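Local coordinates for protein neurotoxin (Clostridium botulinum, PDB 3N7L) that probably attaches botulinum neurotoxin to nerve cells by binding gangliosides, being the receptor-binding portion of the serotype D/C toxin, at residues A[360-365]-A[413-418]; A[279-284]-A[307-312]; A[77-82]-A[201-206]. All coordinates share one frame; numbering follows the deposited sequence.

Contact 1. Residues A[360-365]-A[413-418]; sequences ASQLFL and TSTHWV
Ser361 and Trp417 pair through their backbones where strand 359-366 meets strand 417-421, and this hydrogen-bonded antiparallel pair is the single bridge between 360-365 and 413-418. Trp417 N gives a nearly straight bond to Ser361 O, 2.8 Å long with 176° at the hydrogen, arriving in the plane of the carbonyl. The return bond from Ser361 N to Trp417 O is bent and weak. The side chain makes up for part of this: with OG between the backbone N and the carbonyl carbon (chi1 64°), Ser361 OG also donates to Trp417 O at 3.2 Å, from above the carbonyl plane. His416 CA adds a C-H...O contact to Ser361 O, 3.5 Å away.

Water continues the link where the chains splay apart. One molecule accepts from Leu363 N at 2.8 Å and donates to Thr415 O, also at 2.8 Å; it sits at the edge of the Trp417 indole.

Apolar contacts flank the bridge. Ala360 CB rests against Val418 CG2 at 3.8 Å, while Leu363 crosses Trp417 at about a right angle, its CD1 lying 4.1 Å from CD1 of the indole.

Polar side chains gather beside it. The extended Gln362 chain runs alongside His416, amide and imidazole planes 77° apart, and its CG lies 3.4 Å from Thr415 O. Thr415 OG1 is bonded to Ser412 O, and Trp417 NE1 to Leu377 O on strand 373-384.

Within the trefoil-family C-terminal half, the chemistry is that of a short junction: two backbone carbonyls, of Ser361 and Trp417, gather most of the polar contacts, and a water takes over once direct pairing stops, in surroundings that are largely buried.

Contact 2. Residues A[279-284]-A[307-312]; sequences EGYKII and TTIDNK
Thr307 OG1 donates to Lys282 O at 2.7 Å, the direct hydrogen bond between 279-284 and 307-312. The hydroxyl is anti to the backbone N (chi1 180°), which carries it across to the facing chain, and it meets the carbonyl tilted 29° from its plane. Thr307 CA also approaches Lys282 O, in a C-H...O contact of 3.6 Å.

At Thr308 the backbone is bridged by two waters. One accepts from Thr308 N and donates to Lys282 O; the other donates to Thr308 O at 2.7 Å and accepts from Lys282 N.

Ile309 then turns to the ring of Tyr281, crossing it at about a right angle. CG1 stands almost squarely over the face, 3.8 Å from the ring centroid and 9° off its normal, a CH-pi contact, while CG2 lies 3.7 Å from Tyr281 OH. Both side chains also touch Lys261 of strand 257-262.

The pairing of strands 283-287 and 302-308 thus frays at this end of the C-terminal trefoil-family sheet. Water and a threonine hydroxyl satisfy backbone groups too far apart to bond directly, and an aliphatic contact covers one face of the tyrosine ring.

Contact 3. Residues A[77-82]-A[201-206]; sequences FWIRIN and INMWIR
Trp78 and Arg206 form one of two arginine-tryptophan stacks on the same side of the sheet. The Arg206 guanidinium lies flat on the indole, planes 14° apart, with CZ 3.8 Å from the centroid of the five-membered ring in a cation-pi contact. Two residues along, Arg80 and Trp204 repeat the theme with the strands exchanged: the arginine, extended from CG to NE with CG anti to the backbone N (chi1 -174°), lays CD 3.7 Å from Trp204 CE3 and its guanidinium over the six-membered ring. Asn82 CB meets the edge of that indole, 3.4 Å from CZ3.

On the other side, Ile205 CD1 packs against Ile79 CG1 at 3.5 Å, and Met203 SD touches Ile79 CD1 at 4.0 Å.

These side chains are set opposite one another by antiparallel strands 72-82 and 202-211, whose axes here approach to 4.7 Å. Trp78 with Arg206 and Arg80 with Trp204 are hydrogen-bonded pairs, the shortest bond being Trp204 N to Arg80 O at 2.8 Å. Farther out, Asn140 O accepts from Arg80 NE, Phe144 meets the Trp78 ring, and Ile93 of the second sheet touches Ile79 and Met203.

The ladder therefore separates two chemistries in the concanavalin-like half: aliphatic side chains face the sandwich interior, while the opposite side carries arginine charge that indole faces probably stabilise.

Contact 3 comes first along the chain, with both its segments in the N-terminal, concanavalin-like half; contact 2 and then contact 1 follow in the C-terminal, trefoil-family half, each closing before the next opens. Contacts 1 and 2 belong to one antiparallel sheet, their centres about 20 Å apart and nearest atoms about 7 Å apart; strand 246-251 joins them, pairing with both 283-287 and 417-421. Contact 3 lies on a separate antiparallel sheet, its centre about 26 Å from that of contact 1 and about 31 Å from that of contact 2. The receptor-binding fragment is thus two beta-rich halves, each with long-range contacts of its own between strands distant in sequence.

Contact 1. Residues A[360-365]-A[413-418]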
loop_
_atom_site.group_PDB
_atom_site.type_symbol
_atom_site.label_atom_id
_atom_site.label_comp_id
_atom_site.label_asym_id
_atom_site.label_seq_id
_atom_site.Cartn_x
_atom_site.Cartn_y
_atom_site.Cartn_z
ATOM N N ALA A 360 -6.089 2.059 -4.845
ATOM C CA ALA A 360 -7.044 1.575 -5.833
ATOM C C ALA A 360 -7.120 2.468 -7.057
ATOM O O ALA A 360 -6.260 3.323 -7.282
ATOM C CB ALA A 360 -8.429 1.439 -5.195
ATOM N N SER A 361 -8.160 2.258 -7.852
ATOM C CA SER A 361 -8.341 3.035 -9.055
ATOM C C SER A 361 -9.780 2.999 -9.506
ATOM O O SER A 361 -10.570 2.162 -9.068
ATOM C CB SER A 361 -7.460 2.473 -10.173
ATOM O OG SER A 361 -7.865 1.149 -10.502
ATOM N N GLN A 362 -10.112 3.936 -10.379
ATOM C CA GLN A 362 -11.430 3.999 -10.965
ATOM C C GLN A 362 -11.195 3.818 -12.454
ATOM O O GLN A 362 -10.183 4.275 -12.994
ATOM C CB GLN A 362 -12.113 5.329 -10.652
ATOM C CG GLN A 362 -12.798 5.321 -9.290
ATOM C CD GLN A 362 -13.594 6.586 -9.015
ATOM O OE1 GLN A 362 -14.717 6.529 -8.512
ATOM N NE2 GLN A 362 -13.013 7.732 -9.334
ATOM N N LEU A 363 -12.114 3.109 -13.098
ATOM C CA LEU A 363 -12.021 2.817 -14.517
ATOM C C LEU A 363 -13.245 3.346 -15.256
ATOM O O LEU A 363 -14.378 2.999 -14.936
ATOM C CB LEU A 363 -11.890 1.297 -14.710
ATOM C CG LEU A 363 -10.565 0.707 -14.206
ATOM C CD1 LEU A 363 -10.714 -0.780 -13.908
ATOM C CD2 LEU A 363 -9.487 0.950 -15.254
ATOM N N PHE A 364 -13.002 4.196 -16.245
ATOM C CA PHE A 364 -14.076 4.781 -17.040
ATOM C C PHE A 364 -14.085 4.190 -18.450
ATOM O O PHE A 364 -13.041 4.094 -19.090
ATOM C CB PHE A 364 -13.884 6.302 -17.109
ATOM C CG PHE A 364 -13.903 6.969 -15.764
ATOM C CD1 PHE A 364 -15.107 7.333 -15.171
ATOM C CD2 PHE A 364 -12.718 7.184 -15.063
ATOM C CE1 PHE A 364 -15.134 7.898 -13.895
ATOM C CE2 PHE A 364 -12.733 7.748 -13.789
ATOM C CZ PHE A 364 -13.945 8.104 -13.204
ATOM N N LEU A 365 -15.260 3.782 -18.924
ATOM C CA LEU A 365 -15.374 3.236 -20.272
ATOM C C LEU A 365 -14.955 4.326 -21.257
ATOM O O LEU A 365 -15.444 5.458 -21.198
ATOM C CB LEU A 365 -16.812 2.798 -20.566
ATOM C CG LEU A 365 -17.063 2.347 -22.013
ATOM C CD1 LEU A 365 -16.210 1.131 -22.321
ATOM C CD2 LEU A 365 -18.540 2.029 -22.214
ATOM N N THR A 413 -17.570 3.380 -3.279
ATOM C CA THR A 413 -16.417 2.495 -3.175
ATOM C C THR A 413 -16.617 1.272 -4.073
ATOM O O THR A 413 -15.697 0.478 -4.270
ATOM C CB THR A 413 -16.189 2.022 -1.723
ATOM O OG1 THR A 413 -17.408 1.488 -1.198
ATOM C CG2 THR A 413 -15.714 3.179 -0.853
ATOM N N SER A 414 -17.822 1.126 -4.622
ATOM C CA SER A 414 -18.121 0.004 -5.508
ATOM C C SER A 414 -17.467 0.229 -6.876
ATOM O O SER A 414 -17.518 -0.636 -7.751
ATOM C CB SER A 414 -19.640 -0.172 -5.670
ATOM O OG SER A 414 -20.219 0.890 -6.414
ATOM N N THR A 415 -16.848 1.396 -7.050
ATOM C CA THR A 415 -16.164 1.727 -8.297
ATOM C C THR A 415 -14.651 1.725 -8.080
ATOM O O THR A 415 -13.889 2.085 -8.982
ATOM C CB THR A 415 -16.584 3.126 -8.837
ATOM O OG1 THR A 415 -16.225 4.141 -7.891
ATOM C CG2 THR A 415 -18.074 3.178 -9.068
ATOM N N HIS A 416 -14.218 1.331 -6.882
ATOM C CA HIS A 416 -12.786 1.280 -6.573
ATOM C C HIS A 416 -12.237 -0.117 -6.840
ATOM O O HIS A 416 -12.630 -1.085 -6.185
ATOM C CB HIS A 416 -12.519 1.650 -5.108
ATOM C CG HIS A 416 -12.921 3.047 -4.747
ATOM N ND1 HIS A 416 -13.429 3.943 -5.665
ATOM C CD2 HIS A 416 -12.911 3.694 -3.557
ATOM C CE1 HIS A 416 -13.718 5.079 -5.055
ATOM N NE2 HIS A 416 -13.413 4.954 -3.777
ATOM N N TRP A 417 -11.320 -0.214 -7.799
ATOM C CA TRP A 417 -10.732 -1.494 -8.157
ATOM C C TRP A 417 -9.275 -1.603 -7.741
ATOM O O TRP A 417 -8.496 -0.660 -7.877
ATOM C CB TRP A 417 -10.864 -1.735 -9.660
ATOM C CG TRP A 417 -12.289 -1.819 -10.113
ATOM C CD1 TRP A 417 -13.083 -0.786 -10.524
ATOM C CD2 TRP A 417 -13.106 -2.994 -10.151
ATOM N NE1 TRP A 417 -14.348 -1.247 -10.813
ATOM C CE2 TRP A 417 -14.389 -2.600 -10.595
ATOM C CE3 TRP A 417 -12.880 -4.346 -9.852
ATOM C CZ2 TRP A 417 -15.442 -3.508 -10.748
ATOM C CZ3 TRP A 417 -13.926 -5.250 -10.003
ATOM C CH2 TRP A 417 -15.192 -4.826 -10.447
ATOM N N VAL A 418 -8.921 -2.776 -7.235
ATOM C CA VAL A 418 -7.570 -3.040 -6.778
ATOM C C VAL A 418 -6.914 -4.145 -7.594
ATOM O O VAL A 418 -7.603 -4.974 -8.188
ATOM C CB VAL A 418 -7.590 -3.449 -5.304
ATOM C CG1 VAL A 418 -6.272 -4.030 -4.924
ATOM C CG2 VAL A 418 -7.910 -2.242 -4.435
HETATM O O HOH W 1 -14.376 2.113 -11.701
#

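Contact 2. Residues A[279-284]-A[307-312]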
loop_
_atom_site.group_PDB
_atom_site.type_symbol
_atom_site.label_atom_id
_atom_site.label_comp_id
_atom_site.label_asym_id
_atom_site.label_seq_id
_atom_site.Cartn_x
_atom_site.Cartn_y
_atom_site.Cartn_z
ATOM N N GLU A 279 -6.551 -17.053 -6.285
ATOM C CA GLU A 279 -7.656 -17.900 -6.701
ATOM C C GLU A 279 -8.345 -17.232 -7.889
ATOM O O GLU A 279 -8.425 -16.005 -7.963
ATOM C CB GLU A 279 -8.634 -18.094 -5.537
ATOM C CG GLU A 279 -9.856 -18.932 -5.873
ATOM C CD GLU A 279 -10.534 -19.503 -4.632
ATOM O OE1 GLU A 279 -10.438 -18.877 -3.549
ATOM O OE2 GLU A 279 -11.172 -20.577 -4.746
ATOM N N GLY A 280 -8.816 -18.039 -8.832
ATOM C CA GLY A 280 -9.491 -17.493 -9.990
ATOM C C GLY A 280 -8.575 -17.051 -11.115
ATOM O O GLY A 280 -7.375 -17.302 -11.097
ATOM N N TYR A 281 -9.158 -16.371 -12.093
ATOM C CA TYR A 281 -8.423 -15.893 -13.252
ATOM C C TYR A 281 -7.699 -14.580 -13.009
ATOM O O TYR A 281 -8.161 -13.729 -12.245
ATOM C CB TYR A 281 -9.382 -15.755 -14.437
ATOM C CG TYR A 281 -10.055 -17.063 -14.766
ATOM C CD1 TYR A 281 -11.444 -17.147 -14.901
ATOM C CD2 TYR A 281 -9.307 -18.236 -14.886
ATOM C CE1 TYR A 281 -12.071 -18.369 -15.138
ATOM C CE2 TYR A 281 -9.922 -19.462 -15.125
ATOM C CZ TYR A 281 -11.301 -19.522 -15.247
ATOM O OH TYR A 281 -11.905 -20.741 -15.462
ATOM N N LYS A 282 -6.556 -14.436 -13.669
ATOM C CA LYS A 282 -5.737 -13.243 -13.558
ATOM C C LYS A 282 -5.923 -12.377 -14.791
ATOM O O LYS A 282 -6.299 -12.860 -15.854
ATOM C CB LYS A 282 -4.262 -13.634 -13.415
ATOM C CG LYS A 282 -3.939 -14.251 -12.069
ATOM C CD LYS A 282 -2.627 -15.022 -12.082
ATOM C CE LYS A 282 -2.812 -16.419 -12.642
ATOM N NZ LYS A 282 -1.565 -17.231 -12.500
ATOM N N ILE A 283 -5.666 -11.090 -14.636
ATOM C CA ILE A 283 -5.784 -10.157 -15.741
ATOM C C ILE A 283 -4.405 -9.589 -16.045
ATOM O O ILE A 283 -3.511 -9.639 -15.201
ATOM C CB ILE A 283 -6.781 -8.977 -15.401
ATOM C CG1 ILE A 283 -6.322 -8.192 -14.164
ATOM C CG2 ILE A 283 -8.167 -9.522 -15.146
ATOM C CD1 ILE A 283 -5.176 -7.201 -14.442
ATOM N N ILE A 284 -4.238 -9.071 -17.259
ATOM C CA ILE A 284 -2.996 -8.438 -17.674
ATOM C C ILE A 284 -3.438 -7.106 -18.269
ATOM O O ILE A 284 -4.326 -7.068 -19.122
ATOM C CB ILE A 284 -2.243 -9.255 -18.749
ATOM C CG1 ILE A 284 -1.753 -10.575 -18.149
ATOM C CG2 ILE A 284 -1.055 -8.444 -19.283
ATOM C CD1 ILE A 284 -1.132 -11.520 -19.159
ATOM N N THR A 307 -6.971 -11.722 -20.357
ATOM C CA THR A 307 -7.016 -12.759 -19.332
ATOM C C THR A 307 -6.971 -14.135 -19.972
ATOM O O THR A 307 -7.649 -14.390 -20.961
ATOM C CB THR A 307 -8.278 -12.661 -18.441
ATOM O OG1 THR A 307 -8.253 -13.718 -17.467
ATOM C CG2 THR A 307 -9.552 -12.762 -19.279
ATOM N N THR A 308 -6.153 -15.012 -19.403
ATOM C CA THR A 308 -6.016 -16.369 -19.904
ATOM C C THR A 308 -6.892 -17.278 -19.062
ATOM O O THR A 308 -6.676 -17.415 -17.860
ATOM C CB THR A 308 -4.552 -16.846 -19.809
ATOM O OG1 THR A 308 -3.727 -16.002 -20.622
ATOM C CG2 THR A 308 -4.421 -18.300 -20.284
ATOM N N ILE A 309 -7.893 -17.898 -19.674
ATOM C CA ILE A 309 -8.759 -18.769 -18.894
ATOM C C ILE A 309 -8.272 -20.210 -18.938
ATOM O O ILE A 309 -7.715 -20.706 -17.952
ATOM C CB ILE A 309 -10.233 -18.653 -19.344
ATOM C CG1 ILE A 309 -10.887 -17.448 -18.654
ATOM C CG2 ILE A 309 -11.009 -19.898 -18.944
ATOM C CD1 ILE A 309 -10.173 -16.145 -18.829
ATOM N N ASP A 310 -8.475 -20.897 -20.050
ATOM C CA ASP A 310 -7.981 -22.262 -20.129
ATOM C C ASP A 310 -6.623 -22.131 -20.781
ATOM O O ASP A 310 -5.611 -21.898 -20.112
ATOM C CB ASP A 310 -8.909 -23.123 -20.986
ATOM C CG ASP A 310 -9.990 -23.806 -20.164
ATOM O OD1 ASP A 310 -10.667 -23.115 -19.372
ATOM O OD2 ASP A 310 -10.164 -25.038 -20.314
ATOM N N ASN A 311 -6.612 -22.269 -22.095
ATOM C CA ASN A 311 -5.398 -22.122 -22.868
ATOM C C ASN A 311 -5.757 -21.193 -24.002
ATOM O O ASN A 311 -5.296 -21.350 -25.125
ATOM C CB ASN A 311 -4.927 -23.472 -23.397
ATOM C CG ASN A 311 -4.089 -24.218 -22.389
ATOM O OD1 ASN A 311 -2.987 -23.783 -22.046
ATOM N ND2 ASN A 311 -4.608 -25.339 -21.891
ATOM N N LYS A 312 -6.622 -20.234 -23.690
ATOM C CA LYS A 312 -7.053 -19.248 -24.664
ATOM C C LYS A 312 -7.037 -17.917 -23.952
ATOM O O LYS A 312 -7.098 -17.862 -22.723
ATOM C CB LYS A 312 -8.467 -19.556 -25.169
ATOM C CG LYS A 312 -8.706 -21.031 -25.468
ATOM C CD LYS A 312 -9.829 -21.276 -26.477
ATOM C CE LYS A 312 -10.936 -20.230 -26.422
ATOM N NZ LYS A 312 -10.553 -18.972 -27.141
HETATM O O HOH W 2 -5.854 -16.428 -15.491
HETATM O O HOH W 3 -4.023 -13.975 -17.428
#

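Contact 3. Residues A[77-82]-A[201-206]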
loop_
_atom_site.group_PDB
_atom_site.type_symbol
_atom_site.label_atom_id
_atom_site.label_comp_id
_atom_site.label_asym_id
_atom_site.label_seq_id
_atom_site.Cartn_x
_atom_site.Cartn_y
_atom_site.Cartn_z
ATOM N N PHE A 77 8.748 8.076 7.842
ATOM C CA PHE A 77 9.328 7.113 6.917
ATOM C C PHE A 77 8.291 6.215 6.266
ATOM O O PHE A 77 7.191 6.036 6.789
ATOM C CB PHE A 77 10.362 6.239 7.645
ATOM C CG PHE A 77 9.792 5.443 8.794
ATOM C CD1 PHE A 77 9.310 4.148 8.596
ATOM C CD2 PHE A 77 9.748 5.985 10.082
ATOM C CE1 PHE A 77 8.797 3.406 9.665
ATOM C CE2 PHE A 77 9.234 5.249 11.157
ATOM C CZ PHE A 77 8.760 3.959 10.949
ATOM N N TRP A 78 8.651 5.676 5.104
ATOM C CA TRP A 78 7.781 4.749 4.397
ATOM C C TRP A 78 8.252 3.372 4.808
ATOM O O TRP A 78 9.454 3.126 4.912
ATOM C CB TRP A 78 7.914 4.900 2.879
ATOM C CG TRP A 78 7.094 6.017 2.328
ATOM C CD1 TRP A 78 7.500 7.304 2.100
ATOM C CD2 TRP A 78 5.716 5.956 1.953
ATOM N NE1 TRP A 78 6.458 8.048 1.604
ATOM C CE2 TRP A 78 5.349 7.247 1.502
ATOM C CE3 TRP A 78 4.752 4.938 1.953
ATOM C CZ2 TRP A 78 4.055 7.547 1.051
ATOM C CZ3 TRP A 78 3.463 5.233 1.505
ATOM C CH2 TRP A 78 3.127 6.530 1.060
ATOM N N ILE A 79 7.312 2.478 5.057
ATOM C CA ILE A 79 7.677 1.134 5.450
ATOM C C ILE A 79 6.696 0.116 4.900
ATOM O O ILE A 79 5.520 0.418 4.666
ATOM C CB ILE A 79 7.723 1.001 6.991
ATOM C CG1 ILE A 79 8.010 -0.454 7.386
ATOM C CG2 ILE A 79 6.396 1.464 7.600
ATOM C CD1 ILE A 79 8.292 -0.642 8.869
ATOM N N ARG A 80 7.202 -1.087 4.675
ATOM C CA ARG A 80 6.380 -2.181 4.206
ATOM C C ARG A 80 6.844 -3.441 4.927
ATOM O O ARG A 80 8.044 -3.696 5.028
ATOM C CB ARG A 80 6.518 -2.378 2.700
ATOM C CG ARG A 80 5.554 -3.428 2.194
ATOM C CD ARG A 80 5.847 -3.866 0.784
ATOM N NE ARG A 80 4.947 -4.958 0.439
ATOM C CZ ARG A 80 5.129 -5.793 -0.574
ATOM N NH1 ARG A 80 4.243 -6.756 -0.797
ATOM N NH2 ARG A 80 6.196 -5.670 -1.356
ATOM N N ILE A 81 5.892 -4.212 5.443
ATOM C CA ILE A 81 6.206 -5.448 6.151
ATOM C C ILE A 81 5.472 -6.559 5.410
ATOM O O ILE A 81 4.249 -6.505 5.265
ATOM C CB ILE A 81 5.707 -5.385 7.615
ATOM C CG1 ILE A 81 6.365 -4.198 8.335
ATOM C CG2 ILE A 81 6.042 -6.683 8.348
ATOM C CD1 ILE A 81 5.837 -3.948 9.724
ATOM N N ASN A 82 6.188 -7.554 4.907
ATOM C CA ASN A 82 5.456 -8.587 4.200
ATOM C C ASN A 82 5.145 -9.803 5.019
ATOM O O ASN A 82 6.024 -10.503 5.518
ATOM C CB ASN A 82 6.115 -9.037 2.906
ATOM C CG ASN A 82 5.244 -10.037 2.171
ATOM O OD1 ASN A 82 4.021 -9.878 2.128
ATOM N ND2 ASN A 82 5.853 -11.073 1.607
ATOM N N ILE A 201 9.935 -13.028 8.034
ATOM C CA ILE A 201 9.325 -11.840 7.464
ATOM C C ILE A 201 10.345 -10.854 6.905
ATOM O O ILE A 201 11.521 -10.867 7.285
ATOM C CB ILE A 201 8.457 -11.102 8.506
ATOM C CG1 ILE A 201 9.303 -10.729 9.724
ATOM C CG2 ILE A 201 7.293 -11.979 8.925
ATOM C CD1 ILE A 201 8.521 -10.019 10.822
ATOM N N ASN A 202 9.885 -10.006 5.989
ATOM C CA ASN A 202 10.738 -8.989 5.386
ATOM C C ASN A 202 10.184 -7.603 5.665
ATOM O O ASN A 202 8.993 -7.431 5.937
ATOM C CB ASN A 202 10.853 -9.174 3.872
ATOM C CG ASN A 202 11.625 -10.417 3.497
ATOM O OD1 ASN A 202 11.044 -11.440 3.145
ATOM N ND2 ASN A 202 12.945 -10.339 3.583
ATOM N N MET A 203 11.072 -6.621 5.588
ATOM C CA MET A 203 10.725 -5.235 5.820
ATOM C C MET A 203 11.455 -4.370 4.805
ATOM O O MET A 203 12.624 -4.609 4.494
ATOM C CB MET A 203 11.133 -4.837 7.238
ATOM C CG MET A 203 11.065 -3.353 7.544
ATOM S SD MET A 203 11.451 -3.040 9.291
ATOM C CE MET A 203 13.220 -3.253 9.289
ATOM N N TRP A 204 10.749 -3.378 4.278
ATOM C CA TRP A 204 11.317 -2.447 3.312
ATOM C C TRP A 204 11.180 -1.054 3.912
ATOM O O TRP A 204 10.116 -0.700 4.408
ATOM C CB TRP A 204 10.546 -2.485 1.992
ATOM C CG TRP A 204 10.698 -3.743 1.193
ATOM C CD1 TRP A 204 11.564 -3.963 0.158
ATOM C CD2 TRP A 204 9.939 -4.943 1.344
ATOM N NE1 TRP A 204 11.386 -5.229 -0.347
ATOM C CE2 TRP A 204 10.393 -5.853 0.364
ATOM C CE3 TRP A 204 8.915 -5.342 2.216
ATOM C CZ2 TRP A 204 9.858 -7.140 0.230
ATOM C CZ3 TRP A 204 8.382 -6.621 2.082
ATOM C CH2 TRP A 204 8.857 -7.505 1.094
ATOM N N ILE A 205 12.252 -0.270 3.870
ATOM C CA ILE A 205 12.215 1.086 4.399
ATOM C C ILE A 205 12.634 2.054 3.312
ATOM O O ILE A 205 13.517 1.759 2.508
ATOM C CB ILE A 205 13.159 1.267 5.598
ATOM C CG1 ILE A 205 12.664 0.441 6.787
ATOM C CG2 ILE A 205 13.256 2.745 5.962
ATOM C CD1 ILE A 205 11.291 0.847 7.288
ATOM N N ARG A 206 12.015 3.223 3.309
ATOM C CA ARG A 206 12.306 4.225 2.307
ATOM C C ARG A 206 12.191 5.629 2.917
ATOM O O ARG A 206 11.258 5.908 3.661
ATOM C CB ARG A 206 11.312 4.033 1.156
ATOM C CG ARG A 206 11.246 5.159 0.188
ATOM C CD ARG A 206 9.842 5.330 -0.335
ATOM N NE ARG A 206 9.643 6.739 -0.609
ATOM C CZ ARG A 206 8.586 7.269 -1.203
ATOM N NH1 ARG A 206 8.560 8.577 -1.374
ATOM N NH2 ARG A 206 7.578 6.518 -1.622
#